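Local coordinates for protein restriction endonuclease THAI (Thermoplasma acidophilum, PDB 3NDH) that cleaves double-stranded DNA as a sequence-specific restriction endonuclease of the PD-(D/E)XK clan, caught here as a dimer on its substrate DNA, at residues Pro98-Pro109 against Phe134-Trp143; Pro109-Val118 against Pro179-Leu189. All blocks are in the same frame, centred on the assembly; numbering follows the deposited sequence.

Contact 1 (Pro98-Pro109 against Phe134-Trp143); sequences PISIKTITGKEP and FDLILVHINW. With NA (sodium ion), chain E; nucleotides of chain C.
The parallel strand pair at the heart of the PD-(D/E)XK nuclease fold is formed by strands 97-105 and 135-141, joined in a beta-alpha-beta crossover through helix 120-129. Their axes run 4.7 Å apart, and a ladder of N-H...O=C bonds from the Ser100-Leu136 pair to Gly106 ties them. Beta-branched Ile101, Thr103, Ile137 and Val139 share one sheet face, where Thr103 CG2 lies beside Val139 CB. On the other face Leu138, its CG anti to the backbone N (chi1 177°), lays CD1 against Lys102 CB. The side of strand 97-105 turned away from 135-141, beyond its short pairing with 92-94, faces metal and DNA: Ile101 O binds sodium at 2.2 Å, joined by Asp91, and Thr103 gives both N and OG1 to OP1 of DG8 of chain C. Lys102 NZ turns from the sheet to Lys113 O. Past the strand, the chain folds around His140, whose NE2 donates to Gly106 O at 2.6 Å, nearly in the ring plane. Pro109 CD, its hydrogens polarised by the neighbouring nitrogen, makes a CH-pi contact 3.6 Å from the ring centroid. With an alanine at His140, Gly106 O is likely to lose its side-chain donor and Pro109 the ring beneath it. At the ring's edge, Lys107 O lies 3.2 Å from His140 CE1.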
loop_
_atom_site.group_PDB
_atom_site.type_symbol
_atom_site.label_atom_id
_atom_site.label_comp_id
_atom_site.label_asym_id
_atom_site.label_seq_id
_atom_site.Cartn_x
_atom_site.Cartn_y
_atom_site.Cartn_z
ATOM N N PRO A 98 14.257 -12.969 -13.181
ATOM C CA PRO A 98 13.630 -12.102 -12.187
ATOM C C PRO A 98 14.077 -10.639 -12.275
ATOM O O PRO A 98 15.248 -10.347 -12.535
ATOM C CB PRO A 98 14.045 -12.733 -10.848
ATOM C CG PRO A 98 15.251 -13.522 -11.139
ATOM C CD PRO A 98 15.254 -13.879 -12.586
ATOM N N ILE A 99 13.135 -9.735 -12.018
ATOM C CA ILE A 99 13.396 -8.300 -12.020
ATOM C C ILE A 99 12.798 -7.681 -10.746
ATOM O O ILE A 99 11.671 -7.967 -10.386
ATOM C CB ILE A 99 12.788 -7.604 -13.263
ATOM C CG1 ILE A 99 13.371 -8.144 -14.575
ATOM C CG2 ILE A 99 12.984 -6.075 -13.182
ATOM C CD1 ILE A 99 12.650 -7.687 -15.812
ATOM N N SER A 100 13.588 -6.841 -10.091
ATOM C CA SER A 100 13.158 -5.979 -9.010
ATOM C C SER A 100 12.841 -4.619 -9.608
ATOM O O SER A 100 13.617 -4.105 -10.392
ATOM C CB SER A 100 14.317 -5.830 -8.038
ATOM O OG SER A 100 14.064 -4.820 -7.086
ATOM N N ILE A 101 11.691 -4.056 -9.265
ATOM C CA ILE A 101 11.313 -2.712 -9.659
ATOM C C ILE A 101 11.264 -1.820 -8.424
ATOM O O ILE A 101 10.714 -2.214 -7.373
ATOM C CB ILE A 101 9.919 -2.735 -10.336
ATOM C CG1 ILE A 101 9.984 -3.511 -11.641
ATOM C CG2 ILE A 101 9.406 -1.328 -10.587
ATOM C CD1 ILE A 101 8.627 -3.981 -12.165
ATOM N N LYS A 102 11.876 -0.641 -8.517
ATOM C CA LYS A 102 11.829 0.319 -7.418
ATOM C C LYS A 102 11.573 1.709 -7.942
ATOM O O LYS A 102 12.042 2.081 -9.016
ATOM C CB LYS A 102 13.099 0.286 -6.570
ATOM C CG LYS A 102 13.239 -1.062 -5.849
ATOM C CD LYS A 102 14.318 -1.120 -4.839
ATOM C CE LYS A 102 14.280 -2.458 -4.107
ATOM N NZ LYS A 102 13.160 -2.657 -3.120
ATOM N N THR A 103 10.775 2.465 -7.194
ATOM C CA THR A 103 10.452 3.821 -7.562
ATOM C C THR A 103 10.751 4.741 -6.381
ATOM O O THR A 103 10.612 4.365 -5.205
ATOM C CB THR A 103 8.973 3.936 -8.017
ATOM O OG1 THR A 103 8.087 3.786 -6.894
ATOM C CG2 THR A 103 8.662 2.910 -9.130
ATOM N N ILE A 104 11.178 5.962 -6.707
ATOM C CA ILE A 104 11.627 6.897 -5.690
ATOM C C ILE A 104 11.518 8.316 -6.227
ATOM O O ILE A 104 11.890 8.570 -7.391
ATOM C CB ILE A 104 13.072 6.546 -5.231
ATOM C CG1 ILE A 104 13.506 7.372 -4.023
ATOM C CG2 ILE A 104 14.066 6.717 -6.364
ATOM C CD1 ILE A 104 12.867 6.919 -2.749
ATOM N N THR A 105 10.984 9.206 -5.398
ATOM C CA THR A 105 10.839 10.614 -5.743
ATOM C C THR A 105 11.882 11.470 -5.030
ATOM O O THR A 105 12.136 11.302 -3.835
ATOM C CB THR A 105 9.433 11.108 -5.403
ATOM O OG1 THR A 105 8.464 10.301 -6.081
ATOM C CG2 THR A 105 9.250 12.542 -5.859
ATOM N N GLY A 106 12.460 12.410 -5.758
ATOM C CA GLY A 106 13.396 13.358 -5.149
ATOM C C GLY A 106 14.350 13.908 -6.162
ATOM O O GLY A 106 14.435 13.394 -7.264
ATOM N N LYS A 107 15.075 14.964 -5.790
ATOM C CA LYS A 107 16.099 15.571 -6.656
ATOM C C LYS A 107 17.140 14.518 -7.042
ATOM O O LYS A 107 17.558 14.424 -8.199
ATOM C CB LYS A 107 16.767 16.747 -5.927
ATOM C CG LYS A 107 17.893 17.452 -6.688
ATOM C CD LYS A 107 18.666 18.388 -5.769
ATOM C CE LYS A 107 19.864 19.025 -6.473
ATOM N NZ LYS A 107 20.921 18.031 -6.820
ATOM N N GLU A 108 17.579 13.750 -6.052
ATOM C CA GLU A 108 18.270 12.498 -6.329
ATOM C C GLU A 108 17.661 11.407 -5.454
ATOM O O GLU A 108 17.143 11.700 -4.371
ATOM C CB GLU A 108 19.774 12.608 -6.071
ATOM C CG GLU A 108 20.523 13.520 -7.044
ATOM C CD GLU A 108 20.677 12.949 -8.450
ATOM O OE1 GLU A 108 20.174 11.839 -8.736
ATOM O OE2 GLU A 108 21.313 13.627 -9.285
ATOM N N PRO A 109 17.705 10.147 -5.926
ATOM C CA PRO A 109 17.210 9.039 -5.117
ATOM C C PRO A 109 17.933 8.951 -3.776
ATOM O O PRO A 109 19.155 9.106 -3.719
ATOM C CB PRO A 109 17.536 7.816 -5.973
ATOM C CG PRO A 109 17.580 8.310 -7.334
ATOM C CD PRO A 109 18.197 9.664 -7.233
ATOM N N PHE A 134 19.389 -9.699 -8.350
ATOM C CA PHE A 134 18.416 -9.471 -9.410
ATOM C C PHE A 134 18.600 -8.155 -10.155
ATOM O O PHE A 134 18.885 -7.108 -9.569
ATOM C CB PHE A 134 17.004 -9.534 -8.800
ATOM C CG PHE A 134 16.778 -10.734 -7.925
ATOM C CD1 PHE A 134 16.923 -12.009 -8.435
ATOM C CD2 PHE A 134 16.468 -10.597 -6.586
ATOM C CE1 PHE A 134 16.727 -13.133 -7.633
ATOM C CE2 PHE A 134 16.284 -11.719 -5.776
ATOM C CZ PHE A 134 16.418 -12.974 -6.295
ATOM N N ASP A 135 18.407 -8.220 -11.468
ATOM C CA ASP A 135 18.296 -7.021 -12.310
ATOM C C ASP A 135 17.285 -6.065 -11.714
ATOM O O ASP A 135 16.241 -6.500 -11.235
ATOM C CB ASP A 135 17.853 -7.403 -13.730
ATOM C CG ASP A 135 18.937 -8.112 -14.526
ATOM O OD1 ASP A 135 20.135 -7.990 -14.176
ATOM O OD2 ASP A 135 18.565 -8.792 -15.511
ATOM N N LEU A 136 17.620 -4.780 -11.744
ATOM C CA LEU A 136 16.821 -3.726 -11.141
ATOM C C LEU A 136 16.387 -2.722 -12.202
ATOM O O LEU A 136 17.198 -2.265 -13.011
ATOM C CB LEU A 136 17.654 -3.023 -10.071
ATOM C CG LEU A 136 17.154 -1.729 -9.439
ATOM C CD1 LEU A 136 15.838 -1.946 -8.708
ATOM C CD2 LEU A 136 18.209 -1.175 -8.488
ATOM N N ILE A 137 15.083 -2.417 -12.215
ATOM C CA ILE A 137 14.539 -1.264 -12.933
ATOM C C ILE A 137 14.177 -0.234 -11.861
ATOM O O ILE A 137 13.307 -0.469 -11.024
ATOM C CB ILE A 137 13.305 -1.591 -13.789
ATOM C CG1 ILE A 137 13.675 -2.592 -14.892
ATOM C CG2 ILE A 137 12.724 -0.298 -14.415
ATOM C CD1 ILE A 137 12.453 -3.104 -15.694
ATOM N N LEU A 138 14.923 0.876 -11.844
ATOM C CA LEU A 138 14.759 1.956 -10.893
ATOM C C LEU A 138 14.185 3.176 -11.595
ATOM O O LEU A 138 14.769 3.662 -12.531
ATOM C CB LEU A 138 16.110 2.307 -10.253
ATOM C CG LEU A 138 16.112 3.484 -9.272
ATOM C CD1 LEU A 138 15.390 3.154 -8.007
ATOM C CD2 LEU A 138 17.559 3.936 -8.989
ATOM N N VAL A 139 13.040 3.660 -11.123
ATOM C CA VAL A 139 12.467 4.883 -11.664
ATOM C C VAL A 139 12.689 6.023 -10.687
ATOM O O VAL A 139 12.195 6.015 -9.561
ATOM C CB VAL A 139 10.962 4.753 -11.920
ATOM C CG1 VAL A 139 10.481 5.956 -12.725
ATOM C CG2 VAL A 139 10.623 3.459 -12.641
ATOM N N HIS A 140 13.484 6.988 -11.140
ATOM C CA HIS A 140 13.750 8.198 -10.390
ATOM C C HIS A 140 12.807 9.293 -10.872
ATOM O O HIS A 140 12.946 9.809 -11.962
ATOM C CB HIS A 140 15.205 8.593 -10.575
ATOM C CG HIS A 140 15.540 9.940 -10.043
ATOM N ND1 HIS A 140 16.524 10.730 -10.593
ATOM C CD2 HIS A 140 15.028 10.636 -9.007
ATOM C CE1 HIS A 140 16.597 11.863 -9.919
ATOM N NE2 HIS A 140 15.699 11.834 -8.952
ATOM N N ILE A 141 11.850 9.613 -10.000
ATOM C CA ILE A 141 10.803 10.577 -10.274
ATOM C C ILE A 141 11.239 11.904 -9.687
ATOM O O ILE A 141 11.697 11.972 -8.552
ATOM C CB ILE A 141 9.493 10.147 -9.606
ATOM C CG1 ILE A 141 9.114 8.728 -10.012
ATOM C CG2 ILE A 141 8.344 11.119 -9.904
ATOM C CD1 ILE A 141 8.075 8.128 -9.096
ATOM N N ASN A 142 11.055 12.970 -10.446
ATOM C CA ASN A 142 11.490 14.301 -10.050
ATOM C C ASN A 142 10.542 15.294 -10.694
ATOM O O ASN A 142 10.848 15.842 -11.737
ATOM C CB ASN A 142 12.950 14.492 -10.464
ATOM C CG ASN A 142 13.592 15.709 -9.861
ATOM O OD1 ASN A 142 13.064 16.318 -8.921
ATOM N ND2 ASN A 142 14.763 16.074 -10.398
ATOM N N TRP A 143 9.368 15.499 -10.086
ATOM C CA TRP A 143 8.280 16.249 -10.720
ATOM C C TRP A 143 8.726 17.657 -11.062
ATOM O O TRP A 143 9.402 18.314 -10.250
ATOM C CB TRP A 143 7.032 16.270 -9.834
ATOM C CG TRP A 143 6.382 14.925 -9.728
ATOM C CD1 TRP A 143 6.301 14.144 -8.625
ATOM C CD2 TRP A 143 5.722 14.207 -10.765
ATOM N NE1 TRP A 143 5.628 12.985 -8.901
ATOM C CE2 TRP A 143 5.263 12.999 -10.212
ATOM C CE3 TRP A 143 5.469 14.464 -12.108
ATOM C CZ2 TRP A 143 4.574 12.035 -10.971
ATOM C CZ3 TRP A 143 4.761 13.516 -12.843
ATOM C CH2 TRP A 143 4.339 12.322 -12.268
HETATM NA NA NA E . 9.822 -3.521 -5.831
ATOM P P DG C 8 8.490 1.148 -4.308
ATOM O OP1 DG C 8 8.735 1.323 -5.761
ATOM O OP2 DG C 8 9.530 0.517 -3.454
ATOM O "O5'" DG C 8 8.145 2.581 -3.694
ATOM C "C5'" DG C 8 8.454 2.915 -2.335
ATOM C "C4'" DG C 8 7.908 4.287 -2.005
ATOM O "O4'" DG C 8 7.824 4.476 -0.572
ATOM C "C3'" DG C 8 8.700 5.482 -2.539
ATOM O "O3'" DG C 8 7.744 6.495 -2.898
ATOM C "C2'" DG C 8 9.532 5.880 -1.328
ATOM C "C1'" DG C 8 8.527 5.662 -0.212
ATOM N N9 DG C 8 9.085 5.461 1.117
ATOM C C8 DG C 8 10.232 4.780 1.455
ATOM N N7 DG C 8 10.450 4.753 2.741
ATOM C C5 DG C 8 9.387 5.465 3.285
ATOM C C6 DG C 8 9.074 5.771 4.640
ATOM O O6 DG C 8 9.708 5.485 5.665
ATOM N N1 DG C 8 7.890 6.497 4.737
ATOM C C2 DG C 8 7.111 6.883 3.672
ATOM N N2 DG C 8 5.996 7.568 3.966
ATOM N N3 DG C 8 7.402 6.619 2.411
ATOM C C4 DG C 8 8.541 5.908 2.295
ATOM P P DA C 9 8.224 7.938 -3.450
ATOM O OP1 DA C 9 7.734 8.082 -4.845
ATOM O OP2 DA C 9 9.679 8.132 -3.159
ATOM O "O5'" DA C 9 7.387 8.927 -2.515
ATOM C "C5'" DA C 9 5.995 8.681 -2.261
ATOM C "C4'" DA C 9 5.476 9.565 -1.143
ATOM O "O4'" DA C 9 6.075 9.196 0.122
ATOM C "C3'" DA C 9 5.724 11.064 -1.292
ATOM O "O3'" DA C 9 4.596 11.784 -0.774
ATOM C "C2'" DA C 9 6.963 11.282 -0.435
ATOM C "C1'" DA C 9 6.683 10.338 0.721
ATOM N N9 DA C 9 7.866 9.876 1.450
ATOM C C8 DA C 9 8.993 9.308 0.911
ATOM N N7 DA C 9 9.877 8.933 1.805
ATOM C C5 DA C 9 9.301 9.291 3.015
ATOM C C6 DA C 9 9.731 9.153 4.351
ATOM N N6 DA C 9 10.885 8.581 4.710
ATOM N N1 DA C 9 8.918 9.621 5.320
ATOM C C2 DA C 9 7.754 10.181 4.969
ATOM N N3 DA C 9 7.240 10.367 3.757
ATOM C C4 DA C 9 8.068 9.892 2.811
HETATM O O HOH W 1 17.861 -10.861 -12.491
HETATM O O HOH W 2 16.136 -10.113 -15.485
HETATM O O HOH W 3 11.835 -4.763 -5.372
HETATM O O HOH W 4 10.406 -2.083 -3.821
HETATM O O HOH W 5 5.893 11.280 -6.001
HETATM O O HOH W 6 7.737 -2.751 -6.799
#

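Contact 2 (Pro109-Val118 against Pro179-Leu189); sequences PAGVKLIWTV and PRGVEISNEAL. With nucleotides of chain C.
Pro109 presses CB onto Leu189 CD2 at 3.4 Å, a tight fit that joins the loop to the first turn of helix 186-194. Gly111, at positive phi, gives its N to Asn186 OD1, in the amide plane and on a lone pair. Val112 sets CG2 across Leu189 CD2, while its carbonyl accepts from Ile184 N. Lys113 is long enough to reach the DNA: a bend at chi2 (69°) lays its chain alongside Glu183, and NZ forms a salt bridge with OE2 (3.0 Å), approaching from above the carboxylate plane. The same NZ donates to Gly111 O and to N7 of DG8 of chain C at 2.9 Å, so carboxylate and carbonyl fix the ammonium against the base edge. Leu114 N and Ile115 O both pair with Val182, a classic beta bulge, and Ile115 CG2 packs beside Val182 CG2 at 3.6 Å. Gly181 is needed here, since a CB would clash with Ile115 O and Lys113 CG. The C5 corner of the DC7 cytosine of chain C points at one indole face of Trp116, 3.1 Å above its plane, the base steeply inclined to the indole; Lys113 CB sits over the rim of the opposite face. Trp116 NE1 donates to OP2 of DC7 at 2.7 Å, and its backbone N to OP2 of DG6. Val118 CG2 closes the row on Pro179 O. Arg180 NE bonds a guanine O6, Asn178 OD1 holds its NH1, and the side chain packs on Trp116 of the second subunit. This antiparallel pair broken by a classic bulge is consistent with base recognition in the major groove, where guanine offers N7 and O6.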
loop_
_atom_site.group_PDB
_atom_site.type_symbol
_atom_site.label_atom_id
_atom_site.label_comp_id
_atom_site.label_asym_id
_atom_site.label_seq_id
_atom_site.Cartn_x
_atom_site.Cartn_y
_atom_site.Cartn_z
ATOM N N PRO A 109 17.705 10.147 -5.926
ATOM C CA PRO A 109 17.210 9.039 -5.117
ATOM C C PRO A 109 17.933 8.951 -3.776
ATOM O O PRO A 109 19.155 9.106 -3.719
ATOM C CB PRO A 109 17.536 7.816 -5.973
ATOM C CG PRO A 109 17.580 8.310 -7.334
ATOM C CD PRO A 109 18.197 9.664 -7.233
ATOM N N ALA A 110 17.173 8.737 -2.713
ATOM C CA ALA A 110 17.732 8.618 -1.377
ATOM C C ALA A 110 16.863 7.689 -0.561
ATOM O O ALA A 110 15.658 7.645 -0.784
ATOM C CB ALA A 110 17.804 9.972 -0.723
ATOM N N GLY A 111 17.482 6.982 0.385
ATOM C CA GLY A 111 16.779 6.108 1.345
ATOM C C GLY A 111 15.978 4.924 0.794
ATOM O O GLY A 111 15.026 4.497 1.442
ATOM N N VAL A 112 16.377 4.379 -0.362
ATOM C CA VAL A 112 15.633 3.308 -1.076
ATOM C C VAL A 112 15.764 1.988 -0.308
ATOM O O VAL A 112 16.861 1.638 0.102
ATOM C CB VAL A 112 16.189 3.174 -2.523
ATOM C CG1 VAL A 112 15.720 1.913 -3.228
ATOM C CG2 VAL A 112 15.855 4.433 -3.354
ATOM N N LYS A 113 14.664 1.260 -0.106
ATOM C CA LYS A 113 14.696 0.053 0.740
ATOM C C LYS A 113 15.075 -1.210 -0.020
ATOM O O LYS A 113 14.637 -1.436 -1.149
ATOM C CB LYS A 113 13.356 -0.184 1.462
ATOM C CG LYS A 113 13.223 0.509 2.812
ATOM C CD LYS A 113 13.140 2.009 2.667
ATOM C CE LYS A 113 13.040 2.732 4.014
ATOM N NZ LYS A 113 13.058 4.229 3.817
ATOM N N LEU A 114 15.851 -2.053 0.662
ATOM C CA LEU A 114 16.175 -3.399 0.207
ATOM C C LEU A 114 15.246 -4.467 0.796
ATOM O O LEU A 114 14.992 -5.482 0.162
ATOM C CB LEU A 114 17.627 -3.734 0.545
ATOM C CG LEU A 114 18.668 -2.840 -0.141
ATOM C CD1 LEU A 114 20.056 -3.167 0.419
ATOM C CD2 LEU A 114 18.654 -3.003 -1.642
ATOM N N ILE A 115 14.729 -4.221 2.000
ATOM C CA ILE A 115 13.735 -5.083 2.647
ATOM C C ILE A 115 12.963 -4.190 3.648
ATOM O O ILE A 115 13.529 -3.242 4.180
ATOM C CB ILE A 115 14.400 -6.309 3.341
ATOM C CG1 ILE A 115 13.332 -7.295 3.829
ATOM C CG2 ILE A 115 15.315 -5.884 4.486
ATOM C CD1 ILE A 115 13.868 -8.664 4.210
ATOM N N TRP A 116 11.679 -4.464 3.841
ATOM C CA TRP A 116 10.809 -3.599 4.639
ATOM C C TRP A 116 10.737 -4.036 6.108
ATOM O O TRP A 116 9.712 -3.879 6.782
ATOM C CB TRP A 116 9.452 -3.526 3.972
ATOM C CG TRP A 116 9.518 -2.985 2.572
ATOM C CD1 TRP A 116 9.489 -3.693 1.401
ATOM C CD2 TRP A 116 9.628 -1.600 2.196
ATOM N NE1 TRP A 116 9.574 -2.842 0.331
ATOM C CE2 TRP A 116 9.657 -1.552 0.785
ATOM C CE3 TRP A 116 9.682 -0.402 2.909
ATOM C CZ2 TRP A 116 9.720 -0.354 0.084
ATOM C CZ3 TRP A 116 9.745 0.795 2.196
ATOM C CH2 TRP A 116 9.779 0.805 0.803
ATOM N N THR A 117 11.893 -4.467 6.614
ATOM C CA THR A 117 12.072 -4.969 7.949
ATOM C C THR A 117 12.698 -3.910 8.852
ATOM O O THR A 117 13.730 -3.333 8.495
ATOM C CB THR A 117 13.010 -6.162 7.916
ATOM O OG1 THR A 117 12.383 -7.201 7.197
ATOM C CG2 THR A 117 13.333 -6.649 9.335
ATOM N N VAL A 118 12.054 -3.636 9.986
ATOM C CA VAL A 118 12.541 -2.670 10.968
ATOM C C VAL A 118 13.082 -3.343 12.242
ATOM O O VAL A 118 13.989 -2.808 12.879
ATOM C CB VAL A 118 11.440 -1.646 11.321
ATOM C CG1 VAL A 118 11.881 -0.764 12.467
ATOM C CG2 VAL A 118 11.128 -0.804 10.104
ATOM N N PRO A 179 11.420 4.223 11.335
ATOM C CA PRO A 179 11.688 4.053 9.911
ATOM C C PRO A 179 10.833 2.950 9.289
ATOM O O PRO A 179 9.936 2.415 9.930
ATOM C CB PRO A 179 13.155 3.656 9.903
ATOM C CG PRO A 179 13.262 2.796 11.096
ATOM C CD PRO A 179 12.296 3.339 12.133
ATOM N N ARG A 180 11.100 2.615 8.033
ATOM C CA ARG A 180 10.307 1.584 7.349
ATOM C C ARG A 180 11.131 0.434 6.746
ATOM O O ARG A 180 10.540 -0.504 6.225
ATOM C CB ARG A 180 9.346 2.213 6.308
ATOM C CG ARG A 180 8.139 2.862 6.939
ATOM C CD ARG A 180 7.236 1.828 7.597
ATOM N NE ARG A 180 6.049 2.433 8.151
ATOM C CZ ARG A 180 5.993 3.044 9.336
ATOM N NH1 ARG A 180 7.078 3.129 10.108
ATOM N NH2 ARG A 180 4.861 3.586 9.746
ATOM N N GLY A 181 12.450 0.432 6.901
ATOM C CA GLY A 181 13.201 -0.740 6.465
ATOM C C GLY A 181 14.696 -0.576 6.427
ATOM O O GLY A 181 15.237 0.402 6.907
ATOM N N VAL A 182 15.342 -1.573 5.828
ATOM C CA VAL A 182 16.782 -1.601 5.572
ATOM C C VAL A 182 17.002 -0.977 4.198
ATOM O O VAL A 182 16.319 -1.337 3.252
ATOM C CB VAL A 182 17.312 -3.037 5.565
ATOM C CG1 VAL A 182 18.805 -3.039 5.282
ATOM C CG2 VAL A 182 17.002 -3.741 6.894
ATOM N N GLU A 183 17.939 -0.046 4.094
ATOM C CA GLU A 183 18.136 0.729 2.882
ATOM C C GLU A 183 19.442 0.384 2.191
ATOM O O GLU A 183 20.380 -0.102 2.818
ATOM C CB GLU A 183 18.121 2.205 3.243
ATOM C CG GLU A 183 16.788 2.671 3.778
ATOM C CD GLU A 183 16.821 4.046 4.410
ATOM O OE1 GLU A 183 17.864 4.734 4.354
ATOM O OE2 GLU A 183 15.793 4.442 4.990
ATOM N N ILE A 184 19.508 0.667 0.891
ATOM C CA ILE A 184 20.796 0.784 0.206
ATOM C C ILE A 184 21.393 2.133 0.597
ATOM O O ILE A 184 20.678 3.115 0.742
ATOM C CB ILE A 184 20.658 0.628 -1.343
ATOM C CG1 ILE A 184 22.041 0.629 -1.994
ATOM C CG2 ILE A 184 19.743 1.671 -1.948
ATOM C CD1 ILE A 184 22.053 0.295 -3.501
ATOM N N SER A 185 22.698 2.176 0.844
ATOM C CA SER A 185 23.317 3.449 1.196
ATOM C C SER A 185 23.253 4.404 0.015
ATOM O O SER A 185 23.224 3.996 -1.143
ATOM C CB SER A 185 24.759 3.249 1.663
ATOM O OG SER A 185 25.566 2.870 0.568
ATOM N N ASN A 186 23.225 5.691 0.310
ATOM C CA ASN A 186 23.110 6.661 -0.760
ATOM C C ASN A 186 24.341 6.632 -1.686
ATOM O O ASN A 186 24.208 6.806 -2.898
ATOM C CB ASN A 186 22.755 8.045 -0.207
ATOM C CG ASN A 186 21.342 8.096 0.391
ATOM O OD1 ASN A 186 20.447 7.319 0.024
ATOM N ND2 ASN A 186 21.147 9.003 1.331
ATOM N N GLU A 187 25.510 6.357 -1.120
ATOM C CA GLU A 187 26.724 6.206 -1.912
ATOM C C GLU A 187 26.687 4.969 -2.822
ATOM O O GLU A 187 27.100 5.035 -3.980
ATOM C CB GLU A 187 27.950 6.153 -0.994
ATOM C CG GLU A 187 29.270 6.127 -1.736
ATOM C CD GLU A 187 29.441 7.307 -2.672
ATOM O OE1 GLU A 187 28.969 8.408 -2.327
ATOM O OE2 GLU A 187 30.059 7.144 -3.749
ATOM N N ALA A 188 26.200 3.844 -2.304
ATOM C CA ALA A 188 26.034 2.637 -3.126
ATOM C C ALA A 188 25.032 2.866 -4.263
ATOM O O ALA A 188 25.284 2.465 -5.399
ATOM C CB ALA A 188 25.578 1.464 -2.268
ATOM N N LEU A 189 23.931 3.541 -3.946
ATOM C CA LEU A 189 22.903 3.830 -4.942
ATOM C C LEU A 189 23.451 4.707 -6.064
ATOM O O LEU A 189 23.233 4.430 -7.239
ATOM C CB LEU A 189 21.713 4.498 -4.279
ATOM C CG LEU A 189 20.514 4.778 -5.184
ATOM C CD1 LEU A 189 20.042 3.491 -5.854
ATOM C CD2 LEU A 189 19.407 5.428 -4.393
ATOM P P DC C 7 8.415 -4.525 -2.800
ATOM O OP1 DC C 7 8.667 -4.731 -4.230
ATOM O OP2 DC C 7 9.560 -4.454 -1.849
ATOM O "O5'" DC C 7 7.542 -3.206 -2.632
ATOM C "C5'" DC C 7 6.599 -2.824 -3.621
ATOM C "C4'" DC C 7 5.893 -1.565 -3.181
ATOM O "O4'" DC C 7 5.258 -1.813 -1.913
ATOM C "C3'" DC C 7 6.805 -0.373 -2.905
ATOM O "O3'" DC C 7 7.118 0.300 -4.150
ATOM C "C2'" DC C 7 5.937 0.468 -1.977
ATOM C "C1'" DC C 7 5.009 -0.558 -1.290
ATOM N N1 DC C 7 5.207 -0.716 0.164
ATOM C C2 DC C 7 4.342 -0.043 1.031
ATOM O O2 DC C 7 3.367 0.561 0.557
ATOM N N3 DC C 7 4.573 -0.077 2.364
ATOM C C4 DC C 7 5.610 -0.768 2.842
ATOM N N4 DC C 7 5.837 -0.721 4.157
ATOM C C5 DC C 7 6.468 -1.526 1.988
ATOM C C6 DC C 7 6.232 -1.476 0.665
ATOM P P DG C 6 9.795 -7.534 1.997
ATOM O OP1 DG C 6 10.961 -7.522 1.093
ATOM O OP2 DG C 6 9.825 -6.746 3.254
ATOM O "O5'" DG C 6 8.505 -7.133 1.151
ATOM C "C5'" DG C 6 8.180 -7.841 -0.049
ATOM C "C4'" DG C 6 6.910 -7.288 -0.658
ATOM O "O4'" DG C 6 5.853 -7.343 0.315
ATOM C "C3'" DG C 6 6.975 -5.821 -1.062
ATOM O "O3'" DG C 6 7.437 -5.723 -2.394
ATOM C "C2'" DG C 6 5.525 -5.393 -0.977
ATOM C "C1'" DG C 6 5.068 -6.155 0.252
ATOM N N9 DG C 6 5.223 -5.465 1.524
ATOM C C8 DG C 6 6.191 -5.685 2.471
ATOM N N7 DG C 6 5.995 -5.007 3.565
ATOM C C5 DG C 6 4.840 -4.278 3.315
ATOM C C6 DG C 6 4.119 -3.398 4.147
ATOM O O6 DG C 6 4.333 -3.109 5.326
ATOM N N1 DG C 6 3.026 -2.846 3.483
ATOM C C2 DG C 6 2.663 -3.131 2.188
ATOM N N2 DG C 6 1.589 -2.481 1.712
ATOM N N3 DG C 6 3.310 -3.985 1.416
ATOM C C4 DG C 6 4.381 -4.517 2.042
ATOM P P DG C 8 8.490 1.148 -4.308
ATOM O OP1 DG C 8 8.735 1.323 -5.761
ATOM O OP2 DG C 8 9.530 0.517 -3.454
ATOM O "O5'" DG C 8 8.145 2.581 -3.694
ATOM C "C5'" DG C 8 8.454 2.915 -2.335
ATOM C "C4'" DG C 8 7.908 4.287 -2.005
ATOM O "O4'" DG C 8 7.824 4.476 -0.572
ATOM C "C3'" DG C 8 8.700 5.482 -2.539
ATOM O "O3'" DG C 8 7.744 6.495 -2.898
ATOM C "C2'" DG C 8 9.532 5.880 -1.328
ATOM C "C1'" DG C 8 8.527 5.662 -0.212
ATOM N N9 DG C 8 9.085 5.461 1.117
ATOM C C8 DG C 8 10.232 4.780 1.455
ATOM N N7 DG C 8 10.450 4.753 2.741
ATOM C C5 DG C 8 9.387 5.465 3.285
ATOM C C6 DG C 8 9.074 5.771 4.640
ATOM O O6 DG C 8 9.708 5.485 5.665
ATOM N N1 DG C 8 7.890 6.497 4.737
ATOM C C2 DG C 8 7.111 6.883 3.672
ATOM N N2 DG C 8 5.996 7.568 3.966
ATOM N N3 DG C 8 7.402 6.619 2.411
ATOM C C4 DG C 8 8.541 5.908 2.295
HETATM O O HOH W 7 21.849 8.530 -4.304
HETATM O O HOH W 8 19.213 4.815 -0.935
HETATM O O HOH W 9 12.197 4.806 6.515
HETATM O O HOH W 10 8.057 -1.573 6.399
#

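Overall arrangement
The centre of contact 1 is about 4 Å from the chain's centre, in the core sheet; that of contact 2 is about 13 Å from it, toward the DNA-facing surface. The first is a regular parallel strand pair, mostly apolar, with its polar side given to sodium and phosphates. The second joins a loop to a short strand and a helix start; it is more irregular and charged, touches base edges, consistent with recognition, and adjoins the second subunit. Pro109 is the shared joint of the two. Lys102 NZ reaches Lys113 O at 2.7 Å, probably a hydrogen bond, and Ile104 CG1 packs on Val112 CG2, so the metal-binding strand and the loop that follows it pack directly together.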